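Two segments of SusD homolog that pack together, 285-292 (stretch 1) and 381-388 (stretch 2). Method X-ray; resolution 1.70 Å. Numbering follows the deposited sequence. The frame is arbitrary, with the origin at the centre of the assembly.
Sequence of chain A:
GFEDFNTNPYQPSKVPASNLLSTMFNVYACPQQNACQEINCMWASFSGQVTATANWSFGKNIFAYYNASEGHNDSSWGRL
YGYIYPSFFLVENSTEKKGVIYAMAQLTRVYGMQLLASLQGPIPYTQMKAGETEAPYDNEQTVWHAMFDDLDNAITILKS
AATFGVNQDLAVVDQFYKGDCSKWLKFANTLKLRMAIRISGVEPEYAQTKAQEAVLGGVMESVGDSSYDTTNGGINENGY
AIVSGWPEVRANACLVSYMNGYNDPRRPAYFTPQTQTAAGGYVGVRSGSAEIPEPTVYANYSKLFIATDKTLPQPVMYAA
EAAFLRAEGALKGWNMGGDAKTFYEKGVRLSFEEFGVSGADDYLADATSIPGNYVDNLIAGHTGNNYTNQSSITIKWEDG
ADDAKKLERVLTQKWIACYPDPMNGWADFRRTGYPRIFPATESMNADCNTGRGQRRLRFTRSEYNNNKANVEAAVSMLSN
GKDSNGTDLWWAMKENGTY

Stretch 1 (285-292) VRSGSAEI
Stretch 2 381-388: GHTGNNYT

Two irregular segments of one chain, at least 91 residues apart wherever they touch, bury 362 Å² between them, both sides summed. Stretch 1 (285-292) has no helix or strand; stretch 2 (381-388) is loop except for a 3-10 turn at 383-385. The register is set by Ala290 and Gly384, whose CA atoms lie 5.6 Å apart.

Stretch 2 opens at Gly381 with phi/psi 76/22, a positive phi that favours glycine. Its carbonyl receives a weak hydrogen bond from a water, Gly381 O being 3.3 Å from the water oxygen; the same water donates to Glu291 OE1 at 2.7 Å and so bridges the stretches. His382 (-109/7) has chi1 -86° (m) and chi2 -145°. Its CA-to-CB bond points sideways, yet the ring comes nearer, with Glu291 CD over one face and Glu291 OE2 3.5 Å from His382 CE1.

Thr383 (-66/-13, chi1 p) points away and leaves the contact to its neighbours. The turn closes through Asn385 N to His382 O at 2.9 Å and Asn386 N to Thr383 O at 3.0 Å. At Gly384 (-68/-10) the rule is space: an ideal CB would sit 3.2 Å from Ala290 CB, a tight approach. Ala290 (-59/-39) points its small methyl toward this bare backbone, with Ala290 CB 3.9 Å from Gly384 O.

Asn385 (-88/-10; chi1 -66°, m; chi2 -39°) is the buried hub. Its amide uses both ends: OD1 accepts from Ala290 N at 2.7 Å and 168°, while ND2 donates to Glu291 OE1 at 3.1 Å and 161°. An amide suits this place because it offers an acceptor to a backbone NH and a donor to a carboxylate. Glu291 (-98/153) meets it with chi1 87° (p), chi2 -61° (m) and chi3 -20°. Beside it, Ser289 (-67/162, chi1 p) hydrogen-bonds from OG to Glu291 O at 2.7 Å, a link within stretch 1.

The backbone of Asn385 serves too. Arg286 (-70/123; chi1 t, chi2 p, chi3 t, chi4 -80°) points toward stretch 2, and its NH1 donates to Asn385 O at 3.0 Å and 153°, the carbonyl lying near the guanidinium plane.

Asn386 (-63/147, chi1 m) turns its side chain away. Tyr387 (-146/131; chi1 -164°, t; chi2 82°) points back toward stretch 1, placing CD1 over one guanidinium face, 3.5 Å from Arg286 NH2. Thr388 (-85/119, chi1 m) is exposed and beyond the contact.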

# COMPACT_ATOMS: atom_id res chain seq x y z
N VAL A 285 -1.58 19.01 -1.95
CA VAL A 285 -0.34 19.56 -1.39
C VAL A 285 0.86 18.87 -1.98
O VAL A 285 0.91 17.64 -2.02
CB VAL A 285 -0.34 19.44 0.17
CG1 VAL A 285 0.99 20.08 0.75
CG2 VAL A 285 -1.59 20.07 0.74
N ARG A 286 1.85 19.65 -2.44
CA ARG A 286 3.07 19.06 -2.94
C ARG A 286 3.86 18.45 -1.76
O ARG A 286 4.23 19.16 -0.82
CB ARG A 286 3.90 20.12 -3.67
CG ARG A 286 5.19 19.59 -4.29
CD ARG A 286 4.93 18.77 -5.60
NE ARG A 286 6.19 18.22 -6.07
CZ ARG A 286 7.13 18.87 -6.74
NH1 ARG A 286 6.94 20.08 -7.19
NH2 ARG A 286 8.29 18.25 -7.02
N SER A 287 4.15 17.16 -1.87
CA SER A 287 4.92 16.45 -0.85
C SER A 287 6.36 16.82 -1.13
O SER A 287 6.78 16.85 -2.30
CB SER A 287 4.70 14.95 -0.98
OG SER A 287 5.40 14.27 0.03
N GLY A 288 7.11 17.20 -0.10
CA GLY A 288 8.46 17.63 -0.32
C GLY A 288 8.47 19.03 -0.98
O GLY A 288 9.17 19.26 -1.97
N SER A 289 7.70 19.94 -0.42
CA SER A 289 7.49 21.27 -1.01
C SER A 289 8.74 22.14 -1.00
O SER A 289 9.69 21.88 -0.25
CB SER A 289 6.33 21.94 -0.25
OG SER A 289 6.49 21.78 1.15
N ALA A 290 8.73 23.19 -1.83
CA ALA A 290 9.83 24.14 -1.91
C ALA A 290 10.08 24.80 -0.57
O ALA A 290 11.21 25.06 -0.22
CB ALA A 290 9.58 25.17 -3.00
N GLU A 291 9.01 25.11 0.15
CA GLU A 291 9.11 25.60 1.51
C GLU A 291 8.90 24.47 2.55
O GLU A 291 8.22 23.46 2.29
CB GLU A 291 8.12 26.74 1.73
CG GLU A 291 6.70 26.39 2.16
CD GLU A 291 5.90 25.51 1.17
OE1 GLU A 291 6.26 25.46 -0.05
OE2 GLU A 291 4.86 24.94 1.62
N ILE A 292 9.49 24.63 3.73
CA ILE A 292 9.29 23.64 4.84
C ILE A 292 7.78 23.49 5.06
O ILE A 292 7.08 24.48 5.16
CB ILE A 292 9.98 24.14 6.15
CG1 ILE A 292 11.49 24.09 6.00
CG2 ILE A 292 9.52 23.34 7.32
CD1 ILE A 292 12.27 24.91 7.02
N GLY A 381 3.44 32.92 -3.20
CA GLY A 381 4.84 32.54 -3.10
C GLY A 381 5.07 31.03 -3.12
O GLY A 381 6.10 30.56 -2.67
N HIS A 382 4.11 30.26 -3.67
CA HIS A 382 4.21 28.80 -3.68
C HIS A 382 4.47 28.20 -5.06
O HIS A 382 4.38 26.97 -5.22
CB HIS A 382 2.94 28.14 -3.11
CG HIS A 382 2.92 27.99 -1.62
ND1 HIS A 382 2.32 26.91 -1.00
CD2 HIS A 382 3.37 28.80 -0.62
CE1 HIS A 382 2.44 27.05 0.31
NE2 HIS A 382 3.11 28.16 0.57
N THR A 383 4.73 29.04 -6.07
CA THR A 383 4.89 28.51 -7.43
C THR A 383 6.11 27.61 -7.62
O THR A 383 6.17 26.91 -8.62
CB THR A 383 4.88 29.58 -8.54
OG1 THR A 383 6.09 30.34 -8.48
CG2 THR A 383 3.64 30.46 -8.42
N GLY A 384 7.04 27.59 -6.67
CA GLY A 384 8.12 26.62 -6.66
C GLY A 384 7.65 25.19 -6.40
O GLY A 384 8.42 24.23 -6.59
N ASN A 385 6.37 25.04 -6.03
CA ASN A 385 5.73 23.75 -5.90
C ASN A 385 5.11 23.25 -7.19
O ASN A 385 4.71 22.09 -7.26
CB ASN A 385 4.67 23.79 -4.79
CG ASN A 385 5.28 23.98 -3.44
OD1 ASN A 385 6.35 23.42 -3.17
ND2 ASN A 385 4.63 24.72 -2.59
N ASN A 386 5.03 24.12 -8.21
CA ASN A 386 4.37 23.73 -9.45
C ASN A 386 5.11 22.55 -10.11
O ASN A 386 6.31 22.44 -10.02
CB ASN A 386 4.29 24.90 -10.43
CG ASN A 386 3.37 26.03 -9.99
OD1 ASN A 386 2.75 26.02 -8.91
ND2 ASN A 386 3.26 27.02 -10.86
N TYR A 387 4.38 21.68 -10.79
CA TYR A 387 4.98 20.48 -11.35
C TYR A 387 4.32 20.06 -12.67
O TYR A 387 3.10 20.01 -12.77
CB TYR A 387 4.99 19.34 -10.31
CG TYR A 387 5.93 18.18 -10.66
CD1 TYR A 387 7.29 18.23 -10.40
CD2 TYR A 387 5.42 17.03 -11.26
CE1 TYR A 387 8.13 17.17 -10.75
CE2 TYR A 387 6.25 15.98 -11.59
CZ TYR A 387 7.59 16.05 -11.34
OH TYR A 387 8.35 14.98 -11.70
N THR A 388 5.15 19.80 -13.66
CA THR A 388 4.70 19.28 -14.96
C THR A 388 4.56 17.77 -14.89
O THR A 388 5.52 17.04 -14.60
CB THR A 388 5.66 19.68 -16.10
OG1 THR A 388 5.87 21.11 -16.12
CG2 THR A 388 5.09 19.19 -17.43
O HOH W 1 7.03 27.63 -1.47